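Local coordinates for DUF1460 domain-containing protein (Legionella pneumophila subsp. pneumophila, PDB 2IM9) that is of unknown function but probably resembles N-acetylmuramoyl-L-alanine amidases, cell-wall enzymes of the papain-like peptidase clan, at residues Ala28-Gln33 with Gln84-Arg89; Arg39-Thr44 with Leu103-Ala108; His236-Ile241 with Ser295-Leu300. All coordinates share one frame; numbering follows the deposited sequence.

Contact 1 of 3, residues Ala28-Gln33 with Gln84-Arg89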
loop_
_atom_site.group_PDB
_atom_site.type_symbol
_atom_site.label_atom_id
_atom_site.label_comp_id
_atom_site.label_asym_id
_atom_site.label_seq_id
_atom_site.Cartn_x
_atom_site.Cartn_y
_atom_site.Cartn_z
ATOM N N ALA A 28 -16.355 -15.891 -1.081
ATOM C CA ALA A 28 -17.566 -15.433 -0.400
ATOM C C ALA A 28 -17.500 -15.719 1.099
ATOM O O ALA A 28 -17.887 -14.881 1.912
ATOM C CB ALA A 28 -18.804 -16.044 -1.022
ATOM N N ALA A 29 -17.002 -16.897 1.467
ATOM C CA ALA A 29 -16.915 -17.276 2.888
ATOM C C ALA A 29 -15.918 -16.414 3.646
ATOM O O ALA A 29 -16.145 -16.044 4.799
ATOM C CB ALA A 29 -16.552 -18.739 3.027
ATOM N N ILE A 30 -14.801 -16.108 2.988
ATOM C CA ILE A 30 -13.785 -15.245 3.564
ATOM C C ILE A 30 -14.355 -13.850 3.843
ATOM O O ILE A 30 -14.180 -13.291 4.931
ATOM C CB ILE A 30 -12.544 -15.175 2.652
ATOM C CG1 ILE A 30 -11.865 -16.548 2.586
ATOM C CG2 ILE A 30 -11.583 -14.099 3.138
ATOM C CD1 ILE A 30 -10.826 -16.661 1.456
ATOM N N GLU A 31 -15.076 -13.310 2.866
ATOM C CA GLU A 31 -15.718 -12.008 3.042
ATOM C C GLU A 31 -16.763 -12.030 4.152
ATOM O O GLU A 31 -16.912 -11.043 4.891
ATOM C CB GLU A 31 -16.349 -11.551 1.734
ATOM C CG GLU A 31 -15.331 -11.196 0.642
ATOM C CD GLU A 31 -16.005 -10.719 -0.628
ATOM O OE1 GLU A 31 -17.261 -10.735 -0.683
ATOM O OE2 GLU A 31 -15.298 -10.343 -1.590
ATOM N N GLU A 32 -17.483 -13.144 4.273
ATOM C CA GLU A 32 -18.520 -13.261 5.306
ATOM C C GLU A 32 -17.910 -13.223 6.683
ATOM O O GLU A 32 -18.458 -12.576 7.590
ATOM C CB GLU A 32 -19.366 -14.535 5.146
ATOM C CG GLU A 32 -20.387 -14.443 4.033
ATOM N N GLN A 33 -16.778 -13.906 6.846
ATOM C CA GLN A 33 -16.021 -13.859 8.105
ATOM C C GLN A 33 -15.597 -12.426 8.410
ATOM O O GLN A 33 -15.698 -11.962 9.561
ATOM C CB GLN A 33 -14.773 -14.757 8.033
ATOM C CG GLN A 33 -13.764 -14.513 9.177
ATOM C CD GLN A 33 -12.401 -15.211 8.985
ATOM O OE1 GLN A 33 -11.660 -14.959 8.023
ATOM N NE2 GLN A 33 -12.067 -16.093 9.926
ATOM N N GLN A 84 -10.669 -13.567 -8.742
ATOM C CA GLN A 84 -11.810 -13.881 -7.853
ATOM C C GLN A 84 -11.403 -14.050 -6.391
ATOM O O GLN A 84 -12.154 -14.623 -5.574
ATOM C CB GLN A 84 -12.541 -15.133 -8.374
ATOM C CG GLN A 84 -13.055 -14.964 -9.832
ATOM C CD GLN A 84 -13.841 -16.179 -10.334
ATOM O OE1 GLN A 84 -13.668 -17.304 -9.844
ATOM N NE2 GLN A 84 -14.696 -15.950 -11.321
ATOM N N PHE A 85 -10.220 -13.541 -6.045
ATOM C CA PHE A 85 -9.867 -13.415 -4.631
ATOM C C PHE A 85 -10.800 -12.386 -3.956
ATOM O O PHE A 85 -11.409 -11.541 -4.647
ATOM C CB PHE A 85 -8.398 -13.011 -4.485
ATOM C CG PHE A 85 -7.466 -14.172 -4.247
ATOM C CD1 PHE A 85 -7.502 -15.303 -5.080
ATOM C CD2 PHE A 85 -6.587 -14.161 -3.169
ATOM C CE1 PHE A 85 -6.659 -16.384 -4.861
ATOM C CE2 PHE A 85 -5.718 -15.251 -2.942
ATOM C CZ PHE A 85 -5.760 -16.359 -3.808
ATOM N N PRO A 86 -10.933 -12.465 -2.621
ATOM C CA PRO A 86 -11.935 -11.657 -1.923
ATOM C C PRO A 86 -11.659 -10.160 -2.052
ATOM O O PRO A 86 -10.511 -9.740 -2.234
ATOM C CB PRO A 86 -11.798 -12.068 -0.452
ATOM C CG PRO A 86 -10.575 -12.907 -0.353
ATOM C CD PRO A 86 -10.137 -13.322 -1.716
ATOM N N ARG A 87 -12.716 -9.365 -1.924
ATOM C CA ARG A 87 -12.595 -7.911 -1.965
ATOM C C ARG A 87 -11.974 -7.310 -0.706
ATOM O O ARG A 87 -11.374 -6.218 -0.745
ATOM C CB ARG A 87 -13.985 -7.319 -2.204
ATOM C CG ARG A 87 -14.397 -7.576 -3.644
ATOM C CD ARG A 87 -15.875 -7.346 -3.847
ATOM N NE ARG A 87 -16.655 -8.387 -3.191
ATOM C CZ ARG A 87 -17.973 -8.446 -3.235
ATOM N NH1 ARG A 87 -18.632 -7.499 -3.908
ATOM N NH2 ARG A 87 -18.605 -9.445 -2.622
ATOM N N TYR A 88 -12.144 -8.018 0.409
ATOM C CA TYR A 88 -11.518 -7.679 1.697
ATOM C C TYR A 88 -11.522 -8.937 2.575
ATOM O O TYR A 88 -12.291 -9.880 2.337
ATOM C CB TYR A 88 -12.262 -6.542 2.414
ATOM C CG TYR A 88 -13.757 -6.782 2.480
ATOM C CD1 TYR A 88 -14.330 -7.466 3.562
ATOM C CD2 TYR A 88 -14.593 -6.337 1.447
ATOM C CE1 TYR A 88 -15.709 -7.709 3.622
ATOM C CE2 TYR A 88 -15.964 -6.560 1.485
ATOM C CZ TYR A 88 -16.518 -7.250 2.573
ATOM O OH TYR A 88 -17.875 -7.471 2.605
ATOM N N ARG A 89 -10.631 -8.963 3.557
ATOM C CA ARG A 89 -10.504 -10.123 4.436
ATOM C C ARG A 89 -9.777 -9.745 5.707
ATOM O O ARG A 89 -9.097 -8.708 5.760
ATOM C CB ARG A 89 -9.754 -11.254 3.716
ATOM C CG ARG A 89 -8.299 -10.929 3.403
ATOM C CD ARG A 89 -7.746 -11.825 2.318
ATOM N NE ARG A 89 -7.775 -13.255 2.701
ATOM C CZ ARG A 89 -7.425 -14.262 1.894
ATOM N NH1 ARG A 89 -7.035 -14.031 0.649
ATOM N NH2 ARG A 89 -7.490 -15.530 2.333
#
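Glu-31 and Arg-89 mark where the backbones of Ala-28-Gln-33 and Gln-84-Arg-89 come nearest, their CA atoms 5.7 Å apart. The first segment is helical throughout, while the second is an irregular loop, extended at Phe-85 and Pro-86, turned at Arg-87 and extended again at Tyr-88 and Arg-89. That turn presents the backbone N of Arg-87 and its guanidinium to the same carboxylate.

Glu-31 reaches the loop with a chain extended beyond CG (chi2 -179°), and three donors of Arg-87 grip its two oxygens. NH2 meets OE1 at 2.7 Å, on the syn lone pair, while NE gives OE2 a nearly straight bond of 2.9 Å from the syn side. The backbone N of Arg-87 takes the anti side of OE2 at 2.8 Å, with an N-H...O angle of 174°. The side-on pairing is twisted, since the carboxylate and guanidinium planes lie 36° apart. Two donors on OE2 and one on OE1 fix the rotation of the carboxylate, and these donors would favour its ionised form.

Beside this polar grip, Glu-31 CG rests on Pro-86 CB at 3.8 Å. Ile-30 supplies the apolar part: its CG2 lies 3.8 Å from Pro-86 CG and 3.4 Å from Arg-89 CB, and its CD1 sits over one face of the Arg-89 guanidinium. Arg-89 NE forms a salt bridge with Asp-91.

The contact thus ties the N-terminal part of helix 27-45 to the loop joining helices 53-63 and 95-107. The Tyr-88 hydroxyl adds a bond to Asn-35, further along helix 27-45, and another to Gln-115 of helix 111-122.

Contact 2 of 3, residues Arg39-Thr44 with Leu103-Ala108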
loop_
_atom_site.group_PDB
_atom_site.type_symbol
_atom_site.label_atom_id
_atom_site.label_comp_id
_atom_site.label_asym_id
_atom_site.label_seq_id
_atom_site.Cartn_x
_atom_site.Cartn_y
_atom_site.Cartn_z
ATOM N N ARG A 39 -17.962 -5.693 11.597
ATOM C CA ARG A 39 -19.144 -5.227 12.317
ATOM C C ARG A 39 -18.822 -5.106 13.801
ATOM O O ARG A 39 -19.127 -4.081 14.417
ATOM C CB ARG A 39 -20.334 -6.176 12.101
ATOM C CG ARG A 39 -21.595 -5.780 12.838
ATOM C CD ARG A 39 -22.242 -4.598 12.145
ATOM N NE ARG A 39 -23.013 -5.011 10.969
ATOM C CZ ARG A 39 -23.332 -4.196 9.968
ATOM N NH1 ARG A 39 -24.061 -4.645 8.959
ATOM N NH2 ARG A 39 -22.931 -2.925 9.981
ATOM N N LYS A 40 -18.208 -6.155 14.366
ATOM C CA LYS A 40 -17.839 -6.170 15.787
ATOM C C LYS A 40 -16.798 -5.131 16.130
ATOM O O LYS A 40 -16.893 -4.485 17.180
ATOM C CB LYS A 40 -17.349 -7.555 16.239
ATOM C CG LYS A 40 -18.445 -8.610 16.289
ATOM C CD LYS A 40 -17.887 -9.984 16.645
ATOM C CE LYS A 40 -18.931 -11.082 16.408
ATOM N NZ LYS A 40 -18.613 -12.334 17.160
ATOM N N LEU A 41 -15.802 -4.966 15.258
ATOM C CA LEU A 41 -14.775 -3.956 15.482
ATOM C C LEU A 41 -15.410 -2.592 15.705
ATOM O O LEU A 41 -15.083 -1.906 16.676
ATOM C CB LEU A 41 -13.768 -3.893 14.324
ATOM C CG LEU A 41 -12.700 -2.798 14.446
ATOM C CD1 LEU A 41 -11.801 -2.992 15.684
ATOM C CD2 LEU A 41 -11.870 -2.782 13.185
ATOM N N TYR A 42 -16.337 -2.214 14.823
ATOM C CA TYR A 42 -16.982 -0.900 14.918
ATOM C C TYR A 42 -17.825 -0.719 16.155
ATOM O O TYR A 42 -17.850 0.369 16.720
ATOM C CB TYR A 42 -17.767 -0.560 13.659
ATOM C CG TYR A 42 -16.844 -0.127 12.544
ATOM C CD1 TYR A 42 -15.994 0.968 12.711
ATOM C CD2 TYR A 42 -16.811 -0.815 11.331
ATOM C CE1 TYR A 42 -15.124 1.359 11.691
ATOM C CE2 TYR A 42 -15.964 -0.426 10.302
ATOM C CZ TYR A 42 -15.124 0.661 10.490
ATOM O OH TYR A 42 -14.275 1.050 9.482
ATOM N N HIS A 43 -18.496 -1.781 16.581
ATOM C CA HIS A 43 -19.235 -1.745 17.843
ATOM C C HIS A 43 -18.307 -1.326 18.978
ATOM O O HIS A 43 -18.662 -0.461 19.779
ATOM C CB HIS A 43 -19.913 -3.092 18.131
ATOM C CG HIS A 43 -21.153 -3.326 17.324
ATOM N ND1 HIS A 43 -22.126 -2.361 17.157
ATOM C CD2 HIS A 43 -21.591 -4.418 16.654
ATOM C CE1 HIS A 43 -23.102 -2.845 16.409
ATOM N NE2 HIS A 43 -22.801 -4.092 16.089
ATOM N N THR A 44 -17.102 -1.893 19.010
ATOM C CA THR A 44 -16.093 -1.503 19.997
ATOM C C THR A 44 -15.619 -0.069 19.772
ATOM O O THR A 44 -15.588 0.731 20.716
ATOM C CB THR A 44 -14.865 -2.448 19.986
ATOM O OG1 THR A 44 -15.301 -3.812 20.014
ATOM C CG2 THR A 44 -13.971 -2.191 21.192
ATOM N N LEU A 103 -6.398 1.791 6.523
ATOM C CA LEU A 103 -6.844 3.145 6.196
ATOM C C LEU A 103 -8.353 3.223 6.018
ATOM O O LEU A 103 -8.995 4.124 6.563
ATOM C CB LEU A 103 -6.142 3.676 4.942
ATOM C CG LEU A 103 -4.666 4.025 5.129
ATOM C CD1 LEU A 103 -4.077 4.466 3.781
ATOM C CD2 LEU A 103 -4.471 5.085 6.222
ATOM N N SER A 104 -8.918 2.277 5.272
ATOM C CA SER A 104 -10.358 2.281 5.013
ATOM C C SER A 104 -11.169 2.035 6.285
ATOM O O SER A 104 -12.219 2.652 6.456
ATOM C CB SER A 104 -10.723 1.286 3.909
ATOM O OG SER A 104 -10.007 1.590 2.717
ATOM N N LEU A 105 -10.696 1.163 7.178
ATOM C CA LEU A 105 -11.355 0.983 8.489
ATOM C C LEU A 105 -11.262 2.275 9.312
ATOM O O LEU A 105 -12.235 2.687 9.944
ATOM C CB LEU A 105 -10.740 -0.181 9.288
ATOM C CG LEU A 105 -11.070 -1.592 8.770
ATOM C CD1 LEU A 105 -10.077 -2.620 9.293
ATOM C CD2 LEU A 105 -12.514 -1.971 9.152
ATOM N N ALA A 106 -10.095 2.914 9.286
ATOM C CA ALA A 106 -9.890 4.113 10.101
ATOM C C ALA A 106 -10.747 5.270 9.624
ATOM O O ALA A 106 -11.177 6.097 10.426
ATOM C CB ALA A 106 -8.405 4.515 10.122
ATOM N N LEU A 107 -10.987 5.333 8.317
ATOM C CA LEU A 107 -11.751 6.413 7.722
ATOM C C LEU A 107 -13.257 6.275 7.883
ATOM O O LEU A 107 -13.972 7.268 7.735
ATOM C CB LEU A 107 -11.439 6.501 6.234
ATOM C CG LEU A 107 -10.072 7.055 5.856
ATOM C CD1 LEU A 107 -9.943 6.889 4.357
ATOM C CD2 LEU A 107 -9.957 8.519 6.263
ATOM N N ALA A 108 -13.716 5.067 8.199
ATOM C CA ALA A 108 -15.139 4.732 8.218
ATOM C C ALA A 108 -15.631 4.506 9.630
ATOM O O ALA A 108 -14.826 4.409 10.546
ATOM C CB ALA A 108 -15.373 3.481 7.375
#
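Tyr-42 and Leu-105 join helix 27-45 to the C-terminal end of helix 95-107, which lies in the amidase-like family region, in a spaced helix-helix packing bridged by a tyrosine. The evidence for spacing is the axis separation: the short segments approach to 11.8 Å, and the nearest CA atoms, those of Tyr-42 and Leu-105, are 8.7 Å apart. Their signed crossing angle is -44°. Long side chains therefore span the gap, and just 200 Å² is buried between the segments.

Tyr-42 does most of the spanning. Its CB points toward the other segment, CG lies anti to the carbonyl carbon (chi1 -77°), and the hydroxyl ends at the backbone of Leu-105. Leu-105 packs against this phenol end: its CD2 lies 3.9 Å from Tyr-42 CZ. Beyond the helix, Ala-108 closes in with its methyl, CB being 3.4 Å from Tyr-42 OH. Leu-41, one residue earlier, makes a looser apolar contact, CD2 to CD2 of Leu-105 at 4.2 Å.

Other helices also pack on the second segment. Leu-105 touches Ile-60 of helix 53-63 and Phe-114 of helix 111-122, while Ala-108 touches Ser-113. Arg-39, a turn before the tyrosine, forms a salt bridge with Glu-112 and so connects helix 27-45 with helix 111-122 as well.

Near the end of helix 95-107, the Leu-105 carbonyl, which has weak bonds from Ala-108 N and Arg-56 NH2, accepts a short one from the tyrosine: Tyr-42 OH donates to Leu-105 O over 2.7 Å, lying in the carbonyl plane on a lone pair, with a C=O...O angle of 108°.

Contact 3 of 3, residues His236-Ile241 with Ser295-Leu300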
loop_
_atom_site.group_PDB
_atom_site.type_symbol
_atom_site.label_atom_id
_atom_site.label_comp_id
_atom_site.label_asym_id
_atom_site.label_seq_id
_atom_site.Cartn_x
_atom_site.Cartn_y
_atom_site.Cartn_z
ATOM N N HIS A 236 17.273 13.727 14.287
ATOM C CA HIS A 236 16.499 14.917 13.945
ATOM C C HIS A 236 15.518 14.639 12.810
ATOM O O HIS A 236 14.356 15.066 12.868
ATOM C CB HIS A 236 17.390 16.109 13.569
ATOM C CG HIS A 236 16.616 17.366 13.322
ATOM N ND1 HIS A 236 16.019 18.084 14.338
ATOM C CD2 HIS A 236 16.325 18.023 12.176
ATOM C CE1 HIS A 236 15.400 19.134 13.827
ATOM N NE2 HIS A 236 15.558 19.113 12.516
ATOM N N LEU A 237 15.978 13.947 11.769
ATOM C CA LEU A 237 15.078 13.604 10.662
ATOM C C LEU A 237 14.013 12.589 11.082
ATOM O O LEU A 237 12.804 12.802 10.843
ATOM C CB LEU A 237 15.859 13.077 9.452
ATOM C CG LEU A 237 16.804 14.080 8.772
ATOM C CD1 LEU A 237 17.636 13.407 7.675
ATOM C CD2 LEU A 237 16.005 15.257 8.204
ATOM N N PHE A 238 14.447 11.496 11.708
ATOM C CA PHE A 238 13.505 10.458 12.143
ATOM C C PHE A 238 12.396 11.007 13.040
ATOM O O PHE A 238 11.238 10.584 12.916
ATOM C CB PHE A 238 14.213 9.282 12.815
ATOM C CG PHE A 238 14.849 8.330 11.851
ATOM C CD1 PHE A 238 14.063 7.456 11.092
ATOM C CD2 PHE A 238 16.227 8.280 11.720
ATOM C CE1 PHE A 238 14.641 6.552 10.205
ATOM C CE2 PHE A 238 16.829 7.374 10.828
ATOM C CZ PHE A 238 16.038 6.510 10.076
ATOM N N SER A 239 12.728 11.968 13.905
ATOM C CA SER A 239 11.747 12.508 14.857
ATOM C C SER A 239 10.593 13.271 14.193
ATOM O O SER A 239 9.578 13.539 14.847
ATOM C CB SER A 239 12.451 13.434 15.851
ATOM O OG SER A 239 12.763 14.675 15.234
ATOM N N GLN A 240 10.758 13.640 12.919
ATOM C CA GLN A 240 9.732 14.398 12.200
ATOM C C GLN A 240 8.714 13.521 11.474
ATOM O O GLN A 240 7.755 14.028 10.885
ATOM C CB GLN A 240 10.360 15.384 11.204
ATOM C CG GLN A 240 11.161 16.492 11.865
ATOM C CD GLN A 240 11.980 17.258 10.847
ATOM O OE1 GLN A 240 11.433 17.961 9.999
ATOM N NE2 GLN A 240 13.295 17.111 10.913
ATOM N N ILE A 241 8.923 12.211 11.507
ATOM C CA ILE A 241 7.978 11.292 10.883
ATOM C C ILE A 241 6.802 11.171 11.862
ATOM O O ILE A 241 6.999 10.754 13.006
ATOM C CB ILE A 241 8.640 9.925 10.629
ATOM C CG1 ILE A 241 9.852 10.085 9.685
ATOM C CG2 ILE A 241 7.610 8.916 10.106
ATOM C CD1 ILE A 241 10.673 8.811 9.457
ATOM N N SER A 295 11.638 -2.058 14.552
ATOM C CA SER A 295 12.271 -0.739 14.665
ATOM C C SER A 295 12.511 -0.155 13.274
ATOM O O SER A 295 13.134 -0.813 12.441
ATOM C CB SER A 295 13.611 -0.834 15.394
ATOM O OG SER A 295 14.425 0.300 15.086
ATOM N N LEU A 296 12.010 1.062 13.006
ATOM C CA LEU A 296 12.185 1.633 11.662
ATOM C C LEU A 296 13.671 1.921 11.396
ATOM O O LEU A 296 14.178 1.655 10.316
ATOM C CB LEU A 296 11.322 2.887 11.427
ATOM C CG LEU A 296 11.566 3.552 10.055
ATOM C CD1 LEU A 296 11.018 2.691 8.873
ATOM C CD2 LEU A 296 11.049 4.988 9.972
ATOM N N ILE A 297 14.366 2.458 12.393
ATOM C CA ILE A 297 15.807 2.708 12.258
ATOM C C ILE A 297 16.572 1.422 11.918
ATOM O O ILE A 297 17.327 1.391 10.947
ATOM C CB ILE A 297 16.393 3.419 13.515
ATOM C CG1 ILE A 297 15.821 4.840 13.624
ATOM C CG2 ILE A 297 17.928 3.440 13.450
ATOM C CD1 ILE A 297 16.109 5.527 14.956
ATOM N N ASP A 298 16.350 0.358 12.680
ATOM C CA ASP A 298 17.013 -0.930 12.414
ATOM C C ASP A 298 16.652 -1.508 11.046
ATOM O O ASP A 298 17.516 -2.019 10.340
ATOM C CB ASP A 298 16.670 -1.947 13.497
ATOM C CG ASP A 298 17.240 -1.582 14.842
ATOM O OD1 ASP A 298 18.087 -0.641 14.913
ATOM O OD2 ASP A 298 16.836 -2.247 15.833
ATOM N N TYR A 299 15.371 -1.426 10.685
ATOM C CA TYR A 299 14.889 -1.930 9.402
ATOM C C TYR A 299 15.625 -1.241 8.242
ATOM O O TYR A 299 16.130 -1.895 7.305
ATOM C CB TYR A 299 13.374 -1.699 9.303
ATOM C CG TYR A 299 12.776 -2.146 7.996
ATOM C CD1 TYR A 299 12.353 -3.469 7.816
ATOM C CD2 TYR A 299 12.639 -1.252 6.939
ATOM C CE1 TYR A 299 11.803 -3.885 6.608
ATOM C CE2 TYR A 299 12.116 -1.656 5.719
ATOM C CZ TYR A 299 11.703 -2.969 5.561
ATOM O OH TYR A 299 11.168 -3.353 4.355
ATOM N N LEU A 300 15.684 0.084 8.293
ATOM C CA LEU A 300 16.308 0.852 7.225
ATOM C C LEU A 300 17.816 0.674 7.228
ATOM O O LEU A 300 18.437 0.677 6.174
ATOM C CB LEU A 300 15.926 2.337 7.318
ATOM C CG LEU A 300 14.429 2.617 7.112
ATOM C CD1 LEU A 300 14.131 4.092 7.238
ATOM C CD2 LEU A 300 13.937 2.105 5.756
#
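Phe-238 carries the contact with Leu-296, Ile-297 and Leu-300, and the segment begins at His-236, in the short helix. The carbonyl O of His-236 is gripped from opposite faces of its plane, by Ser-239 OG at 2.9 Å and by Gln-240 NE2 at 3.0 Å.

Phe-238 follows, its CB pointing toward the second segment. Ile-297 CG1 stands 3.7 Å from the ring centroid and 3° off the normal, a centred CH-pi contact. At the ring's edge, CE1 meets Leu-296 CD2 and Leu-300 CD1, both at 3.9 Å, with Leu-300 CD1 in the ring plane. Residues one turn apart thus share the rim while Ile-297 covers a face.

A type I turn from Phe-238 to Ile-241 brings Ile-241 back to the same helix, where its CD1 reaches Leu-296 CD2 tip to tip at 3.9 Å. Ser-295 is the N-cap of that helix, its OG accepting from Asp-298 N at 3.1 Å.

Leu-296 also touches Ile-247 and Phe-281, placing this hydrophobic cluster of helix and turn against strands of the antiparallel sheet.

How the contacts relate
All three contacts consist largely of buried residues, yet their centres lie 18 to 19 Å from the chain's centre. Contacts 1 and 2 share helix 27-45, using successive parts of it, and their centres are about 17 Å apart with no touch between them; their segments alternate along the chain. Contact 3 stands apart, its centre about 35 Å from that of contact 1 and on the opposite side of the chain's centre. Chemistry follows place: helix against loop is held by a charged, multiply bonded pair, helix against helix by one hydroxyl-carbonyl bond among apolar groups, and contact 3, beside the sheet, by apolar and CH-pi contacts alone.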